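Local coordinates for protein Lpg2148(MvcA) (Legionella pneumophila subsp. pneumophila str. Philadelphia 1, PDB 6K11) that probably acts as a deamidase-related effector that removes ubiquitin from the host ubiquitin-conjugating enzyme UBE2N and so regulates its activity, at residues Q73-V78 / S233-I238; L120-E125 / F329-I334; C79-G84 / K341-T346; K11-S16 / D263-D268. All coordinates share one frame; numbering follows the deposited sequence.

Contact 1: Q73-V78 / S233-I238; sequences QASNDV and SFTIYI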
loop_
_atom_site.group_PDB
_atom_site.type_symbol
_atom_site.label_atom_id
_atom_site.label_comp_id
_atom_site.label_asym_id
_atom_site.label_seq_id
_atom_site.Cartn_x
_atom_site.Cartn_y
_atom_site.Cartn_z
ATOM N N GLN A 73 0.056 -4.642 -4.871
ATOM C CA GLN A 73 -0.009 -5.438 -6.094
ATOM C C GLN A 73 1.241 -6.278 -6.293
ATOM O O GLN A 73 1.154 -7.450 -6.663
ATOM C CB GLN A 73 -0.203 -4.532 -7.309
ATOM C CG GLN A 73 -1.538 -3.838 -7.366
ATOM C CD GLN A 73 -1.671 -2.945 -8.586
ATOM O OE1 GLN A 73 -0.818 -2.099 -8.854
ATOM N NE2 GLN A 73 -2.748 -3.138 -9.340
ATOM N N ALA A 74 2.421 -5.689 -6.092
ATOM C CA ALA A 74 3.652 -6.452 -6.250
ATOM C C ALA A 74 3.725 -7.592 -5.240
ATOM O O ALA A 74 4.115 -8.717 -5.583
ATOM C CB ALA A 74 4.867 -5.522 -6.109
ATOM N N SER A 75 3.393 -7.310 -3.977
ATOM C CA SER A 75 3.371 -8.366 -2.965
ATOM C C SER A 75 2.361 -9.452 -3.325
ATOM O O SER A 75 2.617 -10.644 -3.104
ATOM C CB SER A 75 3.035 -7.774 -1.598
ATOM O OG SER A 75 4.094 -6.956 -1.131
ATOM N N ASN A 76 1.196 -9.055 -3.853
ATOM C CA ASN A 76 0.186 -10.035 -4.257
ATOM C C ASN A 76 0.717 -10.938 -5.365
ATOM O O ASN A 76 0.462 -12.150 -5.361
ATOM C CB ASN A 76 -1.102 -9.340 -4.717
ATOM C CG ASN A 76 -1.910 -8.735 -3.567
ATOM O OD1 ASN A 76 -1.646 -8.975 -2.397
ATOM N ND2 ASN A 76 -2.931 -7.972 -3.917
ATOM N N ASP A 77 1.471 -10.362 -6.315
ATOM C CA ASP A 77 2.071 -11.134 -7.401
ATOM C C ASP A 77 3.132 -12.096 -6.882
ATOM O O ASP A 77 3.200 -13.249 -7.321
ATOM C CB ASP A 77 2.713 -10.206 -8.434
ATOM C CG ASP A 77 1.702 -9.507 -9.318
ATOM O OD1 ASP A 77 0.500 -9.819 -9.224
ATOM O OD2 ASP A 77 2.129 -8.620 -10.104
ATOM N N VAL A 78 4.031 -11.608 -6.017
ATOM C CA VAL A 78 5.052 -12.480 -5.442
ATOM C C VAL A 78 4.397 -13.653 -4.712
ATOM O O VAL A 78 4.790 -14.811 -4.886
ATOM C CB VAL A 78 5.983 -11.673 -4.517
ATOM C CG1 VAL A 78 6.897 -12.608 -3.736
ATOM C CG2 VAL A 78 6.842 -10.708 -5.352
ATOM N N SER A 233 3.889 -1.996 1.632
ATOM C CA SER A 233 3.804 -3.448 1.642
ATOM C C SER A 233 5.046 -3.974 0.942
ATOM O O SER A 233 5.515 -3.354 -0.014
ATOM C CB SER A 233 2.537 -3.917 0.914
ATOM O OG SER A 233 2.645 -5.272 0.508
ATOM N N PHE A 234 5.601 -5.074 1.437
ATOM C CA PHE A 234 6.721 -5.711 0.750
ATOM C C PHE A 234 6.842 -7.136 1.249
ATOM O O PHE A 234 6.186 -7.540 2.213
ATOM C CB PHE A 234 8.052 -4.943 0.939
ATOM C CG PHE A 234 8.554 -4.860 2.373
ATOM C CD1 PHE A 234 8.054 -3.898 3.252
ATOM C CD2 PHE A 234 9.578 -5.702 2.818
ATOM C CE1 PHE A 234 8.531 -3.798 4.552
ATOM C CE2 PHE A 234 10.071 -5.597 4.114
ATOM C CZ PHE A 234 9.536 -4.643 4.988
ATOM N N THR A 235 7.688 -7.901 0.570
ATOM C CA THR A 235 7.935 -9.273 0.953
ATOM C C THR A 235 9.435 -9.484 1.082
ATOM O O THR A 235 10.251 -8.725 0.545
ATOM C CB THR A 235 7.327 -10.267 -0.062
ATOM O OG1 THR A 235 7.779 -9.939 -1.390
ATOM C CG2 THR A 235 5.809 -10.205 -0.026
ATOM N N ILE A 236 9.789 -10.525 1.820
ATOM C CA ILE A 236 11.165 -10.971 1.939
ATOM C C ILE A 236 11.150 -12.475 1.734
ATOM O O ILE A 236 10.301 -13.174 2.302
ATOM C CB ILE A 236 11.785 -10.602 3.300
ATOM C CG1 ILE A 236 12.135 -9.102 3.341
ATOM C CG2 ILE A 236 13.051 -11.439 3.553
ATOM C CD1 ILE A 236 12.742 -8.664 4.651
ATOM N N TYR A 237 12.078 -12.969 0.921
ATOM C CA TYR A 237 12.180 -14.392 0.624
ATOM C C TYR A 237 13.521 -14.891 1.143
ATOM O O TYR A 237 14.564 -14.292 0.863
ATOM C CB TYR A 237 12.037 -14.642 -0.880
ATOM C CG TYR A 237 12.209 -16.086 -1.311
ATOM C CD1 TYR A 237 11.416 -17.105 -0.772
ATOM C CD2 TYR A 237 13.159 -16.424 -2.269
ATOM C CE1 TYR A 237 11.572 -18.436 -1.183
ATOM C CE2 TYR A 237 13.322 -17.745 -2.684
ATOM C CZ TYR A 237 12.530 -18.743 -2.129
ATOM O OH TYR A 237 12.704 -20.053 -2.540
ATOM N N ILE A 238 13.491 -15.964 1.919
ATOM C CA ILE A 238 14.693 -16.553 2.494
ATOM C C ILE A 238 14.806 -17.989 1.991
ATOM O O ILE A 238 14.191 -18.904 2.543
ATOM C CB ILE A 238 14.673 -16.499 4.031
ATOM C CG1 ILE A 238 14.442 -15.065 4.509
ATOM C CG2 ILE A 238 16.001 -17.034 4.589
ATOM C CD1 ILE A 238 13.866 -14.966 5.914
HETATM O O HOH W 1 6.576 -7.540 -2.557
#

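Contact 2: L120-E125 / F329-I334; sequences LLIRFE and FKITEI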
loop_
_atom_site.group_PDB
_atom_site.type_symbol
_atom_site.label_atom_id
_atom_site.label_comp_id
_atom_site.label_asym_id
_atom_site.label_seq_id
_atom_site.Cartn_x
_atom_site.Cartn_y
_atom_site.Cartn_z
ATOM N N LEU A 120 11.399 -19.764 3.143
ATOM C CA LEU A 120 10.456 -18.933 3.883
ATOM C C LEU A 120 10.087 -17.696 3.079
ATOM O O LEU A 120 10.950 -17.058 2.467
ATOM C CB LEU A 120 11.051 -18.495 5.227
ATOM C CG LEU A 120 11.358 -19.613 6.226
ATOM C CD1 LEU A 120 12.196 -19.089 7.385
ATOM C CD2 LEU A 120 10.059 -20.221 6.719
ATOM N N LEU A 121 8.804 -17.352 3.108
ATOM C CA LEU A 121 8.294 -16.109 2.540
ATOM C C LEU A 121 7.660 -15.312 3.669
ATOM O O LEU A 121 6.783 -15.821 4.379
ATOM C CB LEU A 121 7.274 -16.372 1.429
ATOM C CG LEU A 121 6.544 -15.136 0.875
ATOM C CD1 LEU A 121 7.513 -14.221 0.140
ATOM C CD2 LEU A 121 5.407 -15.529 -0.055
ATOM N N ILE A 122 8.109 -14.078 3.842
ATOM C CA ILE A 122 7.557 -13.164 4.834
ATOM C C ILE A 122 6.908 -12.007 4.092
ATOM O O ILE A 122 7.511 -11.432 3.176
ATOM C CB ILE A 122 8.637 -12.649 5.798
ATOM C CG1 ILE A 122 9.538 -13.792 6.273
ATOM C CG2 ILE A 122 7.986 -11.900 6.964
ATOM C CD1 ILE A 122 10.802 -13.291 6.944
ATOM N N ARG A 123 5.685 -11.676 4.466
ATOM C CA ARG A 123 5.007 -10.508 3.925
ATOM C C ARG A 123 4.889 -9.477 5.036
ATOM O O ARG A 123 4.477 -9.815 6.151
ATOM C CB ARG A 123 3.623 -10.862 3.366
ATOM C CG ARG A 123 2.903 -9.654 2.782
ATOM C CD ARG A 123 1.662 -10.003 1.962
ATOM N NE ARG A 123 1.022 -8.790 1.426
ATOM C CZ ARG A 123 0.277 -8.755 0.321
ATOM N NH1 ARG A 123 0.092 -9.854 -0.400
ATOM N NH2 ARG A 123 -0.250 -7.612 -0.089
ATOM N N PHE A 124 5.266 -8.233 4.738
ATOM C CA PHE A 124 5.245 -7.147 5.708
ATOM C C PHE A 124 4.229 -6.094 5.304
ATOM O O PHE A 124 4.023 -5.834 4.116
ATOM C CB PHE A 124 6.593 -6.440 5.834
ATOM C CG PHE A 124 7.677 -7.284 6.412
ATOM C CD1 PHE A 124 8.442 -8.100 5.595
ATOM C CD2 PHE A 124 7.950 -7.242 7.771
ATOM C CE1 PHE A 124 9.461 -8.881 6.129
ATOM C CE2 PHE A 124 8.964 -8.013 8.310
ATOM C CZ PHE A 124 9.723 -8.833 7.482
ATOM N N GLU A 125 3.645 -5.449 6.312
ATOM C CA GLU A 125 2.782 -4.291 6.112
ATOM C C GLU A 125 3.218 -3.193 7.075
ATOM O O GLU A 125 3.412 -3.449 8.266
ATOM C CB GLU A 125 1.311 -4.659 6.328
ATOM C CG GLU A 125 0.337 -3.526 6.026
ATOM C CD GLU A 125 0.053 -3.362 4.537
ATOM O OE1 GLU A 125 0.303 -4.322 3.758
ATOM O OE2 GLU A 125 -0.429 -2.264 4.148
ATOM N N PHE A 329 3.793 -8.466 10.276
ATOM C CA PHE A 329 4.329 -9.464 9.368
ATOM C C PHE A 329 3.541 -10.758 9.501
ATOM O O PHE A 329 2.880 -11.018 10.510
ATOM C CB PHE A 329 5.811 -9.743 9.646
ATOM C CG PHE A 329 6.037 -10.483 10.931
ATOM C CD1 PHE A 329 6.062 -11.874 10.957
ATOM C CD2 PHE A 329 6.186 -9.793 12.124
ATOM C CE1 PHE A 329 6.247 -12.565 12.143
ATOM C CE2 PHE A 329 6.376 -10.475 13.319
ATOM C CZ PHE A 329 6.400 -11.867 13.328
ATOM N N LYS A 330 3.644 -11.572 8.461
ATOM C CA LYS A 330 3.133 -12.930 8.469
ATOM C C LYS A 330 4.079 -13.765 7.620
ATOM O O LYS A 330 4.716 -13.252 6.691
ATOM C CB LYS A 330 1.699 -12.989 7.948
ATOM C CG LYS A 330 1.545 -12.528 6.516
ATOM C CD LYS A 330 0.169 -12.918 6.004
ATOM C CE LYS A 330 -0.615 -11.754 5.491
ATOM N NZ LYS A 330 -2.088 -11.992 5.551
ATOM N N ILE A 331 4.195 -15.046 7.954
ATOM C CA ILE A 331 5.255 -15.867 7.392
ATOM C C ILE A 331 4.705 -17.237 7.020
ATOM O O ILE A 331 3.794 -17.761 7.665
ATOM C CB ILE A 331 6.443 -15.962 8.385
ATOM C CG1 ILE A 331 7.597 -16.756 7.781
ATOM C CG2 ILE A 331 5.981 -16.533 9.728
ATOM C CD1 ILE A 331 8.884 -16.691 8.583
ATOM N N THR A 332 5.260 -17.812 5.954
ATOM C CA THR A 332 4.868 -19.142 5.517
ATOM C C THR A 332 6.055 -19.821 4.857
ATOM O O THR A 332 7.014 -19.172 4.419
ATOM C CB THR A 332 3.675 -19.093 4.550
ATOM O OG1 THR A 332 3.364 -20.421 4.119
ATOM C CG2 THR A 332 4.018 -18.238 3.318
ATOM N N GLU A 333 5.999 -21.142 4.809
ATOM C CA GLU A 333 6.993 -21.853 4.027
ATOM C C GLU A 333 6.560 -21.905 2.570
ATOM O O GLU A 333 5.379 -21.758 2.240
ATOM C CB GLU A 333 7.233 -23.255 4.578
ATOM C CG GLU A 333 7.401 -23.242 6.083
ATOM C CD GLU A 333 7.224 -24.596 6.718
ATOM O OE1 GLU A 333 6.355 -24.727 7.618
ATOM O OE2 GLU A 333 7.983 -25.509 6.343
ATOM N N ILE A 334 7.545 -22.098 1.699
ATOM C CA ILE A 334 7.375 -22.118 0.252
ATOM C C ILE A 334 7.788 -23.497 -0.242
ATOM O O ILE A 334 8.783 -24.057 0.232
ATOM C CB ILE A 334 8.234 -21.012 -0.414
ATOM C CG1 ILE A 334 7.520 -19.649 -0.445
ATOM C CG2 ILE A 334 8.754 -21.418 -1.793
ATOM C CD1 ILE A 334 6.067 -19.683 -0.191
#

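Contact 3: C79-G84 / K341-T346; sequences CELLLG and KNLQET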
loop_
_atom_site.group_PDB
_atom_site.type_symbol
_atom_site.label_atom_id
_atom_site.label_comp_id
_atom_site.label_asym_id
_atom_site.label_seq_id
_atom_site.Cartn_x
_atom_site.Cartn_y
_atom_site.Cartn_z
ATOM N N CYS A 79 3.356 -13.372 -3.926
ATOM C CA CYS A 79 2.710 -14.425 -3.148
ATOM C C CYS A 79 2.004 -15.432 -4.047
ATOM O O CYS A 79 2.050 -16.644 -3.790
ATOM C CB CYS A 79 1.718 -13.814 -2.159
ATOM S SG CYS A 79 2.499 -12.965 -0.743
ATOM N N GLU A 80 1.333 -14.954 -5.094
ATOM C CA GLU A 80 0.658 -15.869 -6.009
ATOM C C GLU A 80 1.661 -16.740 -6.759
ATOM O O GLU A 80 1.427 -17.941 -6.960
ATOM C CB GLU A 80 -0.204 -15.075 -6.983
ATOM C CG GLU A 80 -1.092 -15.911 -7.867
ATOM C CD GLU A 80 -2.538 -15.457 -7.811
ATOM O OE1 GLU A 80 -3.203 -15.466 -8.871
ATOM O OE2 GLU A 80 -3.007 -15.087 -6.708
ATOM N N LEU A 81 2.786 -16.159 -7.184
ATOM C CA LEU A 81 3.770 -16.957 -7.903
ATOM C C LEU A 81 4.407 -17.997 -6.994
ATOM O O LEU A 81 4.589 -19.157 -7.395
ATOM C CB LEU A 81 4.835 -16.052 -8.517
ATOM C CG LEU A 81 4.347 -15.300 -9.758
ATOM C CD1 LEU A 81 5.335 -14.189 -10.115
ATOM C CD2 LEU A 81 4.177 -16.291 -10.920
ATOM N N LEU A 82 4.728 -17.619 -5.759
ATOM C CA LEU A 82 5.467 -18.536 -4.898
ATOM C C LEU A 82 4.554 -19.556 -4.229
ATOM O O LEU A 82 4.998 -20.668 -3.932
ATOM C CB LEU A 82 6.253 -17.753 -3.838
ATOM C CG LEU A 82 7.708 -17.406 -4.176
ATOM C CD1 LEU A 82 7.839 -16.852 -5.612
ATOM C CD2 LEU A 82 8.289 -16.415 -3.144
ATOM N N LEU A 83 3.287 -19.205 -3.988
ATOM C CA LEU A 83 2.376 -20.086 -3.270
ATOM C C LEU A 83 1.373 -20.798 -4.163
ATOM O O LEU A 83 0.858 -21.850 -3.762
ATOM C CB LEU A 83 1.593 -19.303 -2.214
ATOM C CG LEU A 83 2.432 -18.855 -1.018
ATOM C CD1 LEU A 83 1.726 -17.736 -0.275
ATOM C CD2 LEU A 83 2.662 -20.060 -0.114
ATOM N N GLY A 84 1.063 -20.252 -5.333
ATOM C CA GLY A 84 -0.098 -20.686 -6.084
ATOM C C GLY A 84 -1.375 -20.042 -5.571
ATOM O O GLY A 84 -1.458 -19.567 -4.444
ATOM N N LYS A 341 7.392 -24.124 -11.006
ATOM C CA LYS A 341 6.380 -24.485 -11.997
ATOM C C LYS A 341 5.476 -23.307 -12.338
ATOM O O LYS A 341 5.126 -23.105 -13.506
ATOM C CB LYS A 341 5.534 -25.645 -11.487
ATOM C CG LYS A 341 4.546 -26.113 -12.527
ATOM C CD LYS A 341 4.355 -27.614 -12.493
ATOM C CE LYS A 341 3.285 -28.032 -13.490
ATOM N NZ LYS A 341 2.144 -28.684 -12.802
ATOM N N ASN A 342 5.064 -22.541 -11.330
ATOM C CA ASN A 342 4.303 -21.317 -11.589
ATOM C C ASN A 342 5.093 -20.337 -12.451
ATOM O O ASN A 342 4.543 -19.712 -13.366
ATOM C CB ASN A 342 3.912 -20.662 -10.263
ATOM C CG ASN A 342 2.849 -21.454 -9.525
ATOM O OD1 ASN A 342 2.147 -22.261 -10.130
ATOM N ND2 ASN A 342 2.722 -21.227 -8.221
ATOM N N LEU A 343 6.375 -20.164 -12.148
ATOM C CA LEU A 343 7.216 -19.268 -12.936
ATOM C C LEU A 343 7.390 -19.789 -14.361
ATOM O O LEU A 343 7.379 -19.009 -15.323
ATOM C CB LEU A 343 8.568 -19.092 -12.240
ATOM C CG LEU A 343 8.521 -18.221 -10.976
ATOM C CD1 LEU A 343 9.688 -18.574 -10.045
ATOM C CD2 LEU A 343 8.544 -16.704 -11.337
ATOM N N GLN A 344 7.549 -21.106 -14.525
ATOM C CA GLN A 344 7.681 -21.648 -15.874
ATOM C C GLN A 344 6.385 -21.504 -16.667
ATOM O O GLN A 344 6.423 -21.264 -17.880
ATOM C CB GLN A 344 8.115 -23.119 -15.832
ATOM C CG GLN A 344 8.425 -23.693 -17.217
ATOM C CD GLN A 344 9.223 -22.722 -18.123
ATOM O OE1 GLN A 344 10.248 -22.142 -17.711
ATOM N NE2 GLN A 344 8.746 -22.543 -19.357
ATOM N N GLU A 345 5.229 -21.649 -16.012
ATOM C CA GLU A 345 3.967 -21.434 -16.719
ATOM C C GLU A 345 3.792 -19.970 -17.108
ATOM O O GLU A 345 3.248 -19.672 -18.174
ATOM C CB GLU A 345 2.788 -21.894 -15.874
ATOM C CG GLU A 345 2.635 -23.416 -15.856
ATOM C CD GLU A 345 1.740 -23.911 -14.741
ATOM O OE1 GLU A 345 1.256 -23.085 -13.928
ATOM O OE2 GLU A 345 1.534 -25.141 -14.672
ATOM N N THR A 346 4.269 -19.045 -16.279
ATOM C CA THR A 346 4.259 -17.641 -16.683
ATOM C C THR A 346 5.189 -17.412 -17.869
ATOM O O THR A 346 4.844 -16.683 -18.804
ATOM C CB THR A 346 4.648 -16.787 -15.487
ATOM O OG1 THR A 346 3.708 -17.046 -14.441
ATOM C CG2 THR A 346 4.625 -15.302 -15.846
#

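Contact 4: K11-S16 / D263-D268; sequences KLKSMS and DWFVSD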
loop_
_atom_site.group_PDB
_atom_site.type_symbol
_atom_site.label_atom_id
_atom_site.label_comp_id
_atom_site.label_asym_id
_atom_site.label_seq_id
_atom_site.Cartn_x
_atom_site.Cartn_y
_atom_site.Cartn_z
ATOM N N LYS A 11 15.100 -16.898 -10.787
ATOM C CA LYS A 11 14.186 -16.886 -11.923
ATOM C C LYS A 11 13.153 -15.779 -11.789
ATOM O O LYS A 11 12.841 -15.102 -12.773
ATOM C CB LYS A 11 13.508 -18.254 -12.051
ATOM C CG LYS A 11 12.289 -18.322 -12.947
ATOM C CD LYS A 11 12.065 -19.772 -13.420
ATOM C CE LYS A 11 11.116 -19.839 -14.625
ATOM N NZ LYS A 11 11.545 -20.762 -15.692
ATOM N N LEU A 12 12.605 -15.591 -10.584
ATOM C CA LEU A 12 11.667 -14.499 -10.373
ATOM C C LEU A 12 12.330 -13.160 -10.689
ATOM O O LEU A 12 11.749 -12.307 -11.390
ATOM C CB LEU A 12 11.137 -14.536 -8.931
ATOM C CG LEU A 12 10.376 -13.270 -8.504
ATOM C CD1 LEU A 12 9.039 -13.182 -9.229
ATOM C CD2 LEU A 12 10.182 -13.169 -6.988
ATOM N N LYS A 13 13.565 -12.972 -10.217
ATOM C CA LYS A 13 14.262 -11.717 -10.473
ATOM C C LYS A 13 14.562 -11.547 -11.960
ATOM O O LYS A 13 14.307 -10.482 -12.540
ATOM C CB LYS A 13 15.549 -11.642 -9.644
ATOM C CG LYS A 13 16.453 -10.478 -10.038
ATOM C CD LYS A 13 17.502 -10.197 -8.983
ATOM C CE LYS A 13 18.335 -8.978 -9.358
ATOM N NZ LYS A 13 19.264 -8.592 -8.271
ATOM N N SER A 14 15.093 -12.595 -12.605
ATOM C CA SER A 14 15.447 -12.475 -14.016
ATOM C C SER A 14 14.214 -12.191 -14.876
ATOM O O SER A 14 14.250 -11.337 -15.775
ATOM C CB SER A 14 16.170 -13.748 -14.476
ATOM O OG SER A 14 16.509 -13.649 -15.847
ATOM N N MET A 15 13.107 -12.868 -14.588
ATOM C CA MET A 15 11.884 -12.712 -15.376
ATOM C C MET A 15 11.246 -11.341 -15.168
ATOM O O MET A 15 10.756 -10.722 -16.123
ATOM C CB MET A 15 10.873 -13.812 -15.008
ATOM C CG MET A 15 11.188 -15.237 -15.568
ATOM S SD MET A 15 9.904 -16.455 -15.131
ATOM C CE MET A 15 8.483 -15.720 -15.932
ATOM N N SER A 16 11.196 -10.870 -13.925
ATOM C CA SER A 16 10.657 -9.532 -13.674
ATOM C C SER A 16 11.511 -8.442 -14.332
ATOM O O SER A 16 10.974 -7.487 -14.913
ATOM C CB SER A 16 10.527 -9.304 -12.167
ATOM O OG SER A 16 10.092 -7.961 -11.919
ATOM N N ASP A 263 11.693 -2.373 -11.957
ATOM C CA ASP A 263 12.709 -1.365 -11.650
ATOM C C ASP A 263 13.543 -1.790 -10.452
ATOM O O ASP A 263 14.773 -1.661 -10.451
ATOM C CB ASP A 263 12.070 0.006 -11.327
ATOM C CG ASP A 263 11.371 0.671 -12.513
ATOM O OD1 ASP A 263 11.767 0.476 -13.680
ATOM O OD2 ASP A 263 10.400 1.432 -12.255
ATOM N N TRP A 264 12.868 -2.267 -9.405
ATOM C CA TRP A 264 13.543 -2.699 -8.185
ATOM C C TRP A 264 14.590 -3.760 -8.489
ATOM O O TRP A 264 15.761 -3.630 -8.102
ATOM C CB TRP A 264 12.491 -3.224 -7.204
ATOM C CG TRP A 264 13.008 -3.700 -5.879
ATOM C CD1 TRP A 264 13.266 -5.001 -5.500
ATOM C CD2 TRP A 264 13.294 -2.887 -4.740
ATOM N NE1 TRP A 264 13.685 -5.038 -4.191
ATOM C CE2 TRP A 264 13.723 -3.751 -3.704
ATOM C CE3 TRP A 264 13.237 -1.502 -4.496
ATOM C CZ2 TRP A 264 14.081 -3.279 -2.435
ATOM C CZ3 TRP A 264 13.581 -1.029 -3.235
ATOM C CH2 TRP A 264 13.999 -1.922 -2.214
ATOM N N PHE A 265 14.195 -4.806 -9.221
ATOM C CA PHE A 265 15.131 -5.870 -9.567
ATOM C C PHE A 265 16.215 -5.391 -10.532
ATOM O O PHE A 265 17.376 -5.800 -10.417
ATOM C CB PHE A 265 14.361 -7.050 -10.172
ATOM C CG PHE A 265 13.695 -7.957 -9.155
ATOM C CD1 PHE A 265 14.401 -8.469 -8.078
ATOM C CD2 PHE A 265 12.375 -8.319 -9.307
ATOM C CE1 PHE A 265 13.782 -9.318 -7.167
ATOM C CE2 PHE A 265 11.754 -9.181 -8.420
ATOM C CZ PHE A 265 12.459 -9.689 -7.349
ATOM N N VAL A 266 15.862 -4.546 -11.510
ATOM C CA VAL A 266 16.889 -4.030 -12.421
ATOM C C VAL A 266 17.958 -3.252 -11.643
ATOM O O VAL A 266 19.151 -3.294 -11.985
ATOM C CB VAL A 266 16.243 -3.160 -13.530
ATOM C CG1 VAL A 266 17.294 -2.424 -14.341
ATOM C CG2 VAL A 266 15.367 -4.024 -14.473
ATOM N N SER A 267 17.562 -2.554 -10.574
ATOM C CA SER A 267 18.512 -1.773 -9.787
ATOM C C SER A 267 19.316 -2.615 -8.803
ATOM O O SER A 267 20.241 -2.077 -8.190
ATOM C CB SER A 267 17.784 -0.674 -9.000
ATOM O OG SER A 267 17.107 -1.229 -7.875
ATOM N N ASP A 268 18.971 -3.896 -8.614
ATOM C CA ASP A 268 19.680 -4.783 -7.679
ATOM C C ASP A 268 19.637 -4.251 -6.245
ATOM O O ASP A 268 20.521 -4.547 -5.428
ATOM C CB ASP A 268 21.148 -5.019 -8.090
ATOM C CG ASP A 268 21.297 -5.620 -9.478
ATOM O OD1 ASP A 268 20.677 -6.667 -9.748
ATOM O OD2 ASP A 268 22.046 -5.039 -10.300
#

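Contact 1: Q73-V78 / S233-I238
Phe234 meets Ser75 through its backbone, with CA 3.5 Å from Ser75 OG, while its ring leaves from the strand face turned away from the helix. There the ring stacks with Phe124 of the next strand, and the ring of Phe305 meets it with the planes at about 45°. Tyr281 of helix 278-288 also touches it. Where the strand touches the helix, it presents Ser233 and Thr235. Ser75 OG lies 2.8 Å from Ser233 OG, a hydroxyl-hydroxyl hydrogen bond whose direction stays open, because the Ser75 hydroxyl also has Cys71 O, a weak partner, within range. The helix axis runs 7.4 Å from the strand axis at 32° to it, so helix 71-83 packs on the five-stranded antiparallel sheet. The protein's probable deamidase relationship would fit a papain-like core, though this packing alone does not establish it. A water then extends the polar chain: it is 2.9 Å from Ser75 OG and also 2.9 Å from Thr235 OG1. Thr235 carries OG1 between its backbone N and carbonyl carbon (chi1 53°). Its methyl CG2 takes the place anti to the carbonyl carbon and approaches Ser75 OG at 3.8 Å. One turn along the helix, Val78 and Thr235 pass each other running in opposite senses, with Val78 CG1 3.7 Å from Thr235 OG1. All five touching residues are buried, so the serine pair and the bridging water give these hydroxyls polar partners inside the protein. Tyr252 of strand 250-252 touches both Val78 and Thr235.

Contact 2: L120-E125 / F329-I334
Leu121 and Thr332 form an antiparallel hydrogen-bonded pair, Leu121 N reaching Thr332 O at 2.9 Å and an almost straight 177°. Arg123 and Lys330 repeat the pattern, and CA-H...O contacts accompany these bonds; at the pair beyond Arg123, Phe329 CA lies 3.2 Å from Arg123 O. The denser packing is on the face of Ile122, Phe124 and Phe329. Ile122 and Ile331 run alongside each other in the same direction, with Ile122 CG1 3.8 Å from Ile331 CD1, at the partly exposed margin of this face. The Phe124 ring receives Phe329 CB obliquely, CD2 to CB 3.8 Å. Phe329 keeps CG between its backbone N and carbonyl carbon (chi1 71°), and its ring leads off from the partner strand. The looser end is at Glu333, an exposed residue whose CG merely approaches Leu120 CD2 at 4.1 Å. On the opposite face Leu121 CB packs on Ile334 CG1 at 3.8 Å, and the charged ends find partners outside the two strands: Arg123 NH1 bonds Asn76 OD1, Lys330 NZ the carbonyls of Phe91 and Thr94. Strand 120-129 sits between 325-333 and 228-238, with helix 71-83 on the Leu121 and Arg123 face and helix 104-111 against Leu120, Phe124 and Phe329.

Contact 3: C79-G84 / K341-T346
Asn342 reaches from helix 336-351 to the carbonyl of Leu81 in the last turn of helix 71-83, so this is a crossing of two helices in which a side-chain amide grips a helix C-terminal end. The short axes approach to 8.7 Å and their directions differ by 118°. Asn342 CB points to the neighbouring helix and CG stands anti to the carbonyl carbon (chi1 -71°); chi2 of -20° then sets the turn of the amide. ND2 donates to Leu81 O over 2.9 Å, in a nearly straight bond. The oxygen lies almost exactly in the plane of the Asn342 amide, whereas the nitrogen stands well above the plane of the Leu81 carbonyl. Just beyond, Gly84 leaves the helix with a positive phi and is the N-cap residue of helix 85-93; its N comes within 3.5 Å of Asn342 ND2, two donors that make no bond. Against the other side chains Leu81 presents its two methyls separately. CD2 approaches Thr346 OG1 at 3.6 Å, the two side chains crossing at about a right angle, while CD1 packs on Leu343 CD2 at 4.3 Å. Leu12 of helix 4-19 also touches Leu81, and Lys11 touches Leu343, so that helix joins the same cluster. Within helix 336-351, Asn342 O is reached from opposite faces of its plane by Thr346 N and by Thr346 OG1, the hydroxyl at 3.0 Å.

Contact 4: K11-S16 / D263-D268
The backbones come nearest at Lys13 and Phe265, whose CA atoms are 6.0 Å apart, and the second helix then closes in a Schellman motif at Asp268, where phi turns positive. Phe265 brings the face of its ring to the Lys13 backbone: Lys13 CA sits 3.8 Å from the ring centroid and only 3° off the normal, a CH-pi contact. From that point the lysine side chain runs out extended, CG anti to the backbone N (chi1 170°), and its CG passes Phe265 CD1 at 3.5 Å. Ser16 takes the ring's edge, OG lying near the plane and 3.5 Å from CD2. Leu12 CD2 reaches CZ at 4.2 Å, its side chain crossing the phenylalanine at about a right angle. Tyr252 adds a further ring contact to Phe265, and Gln17 NE2 bonds its carbonyl oxygen, which ties the end of helix 261-266 to helix 4-19 a second time. At the far end of the lysine, Lys13 NZ forms a salt bridge with Asp268 OD1 at 2.8 Å, using the anti lone pair of that oxygen. Asp270 and Glu271 of helix 269-274 also form salt bridges with this ammonium group. Lys13 is buried, its aliphatic stem laid against an aromatic ring, and sharing its ammonium group among three carboxylates probably stabilises its positive charge.

Helix 71-83 serves two of the contacts: its earlier part lies on the sheet in contact 1, and its last turn meets helix 336-351 in contact 3. Contacts 1 and 2 share the central sheet through adjacent strands and touch directly, with a backbone bond between Phe234 and Phe124. Contacts 3 and 4 both lie farther from the chain centre, about 22 and 20 Å from it to their own centres, and are linked through Lys11 and Gln344. Contacts 1, 2 and 4 are mostly buried, contact 3 only partly. Chemistry follows place: hydroxyls and water near the centre, backbone pairing and apolar side chains between strands, one amide-to-carbonyl bond between helices, and a salt bridge beyond a CH-pi contact in contact 4.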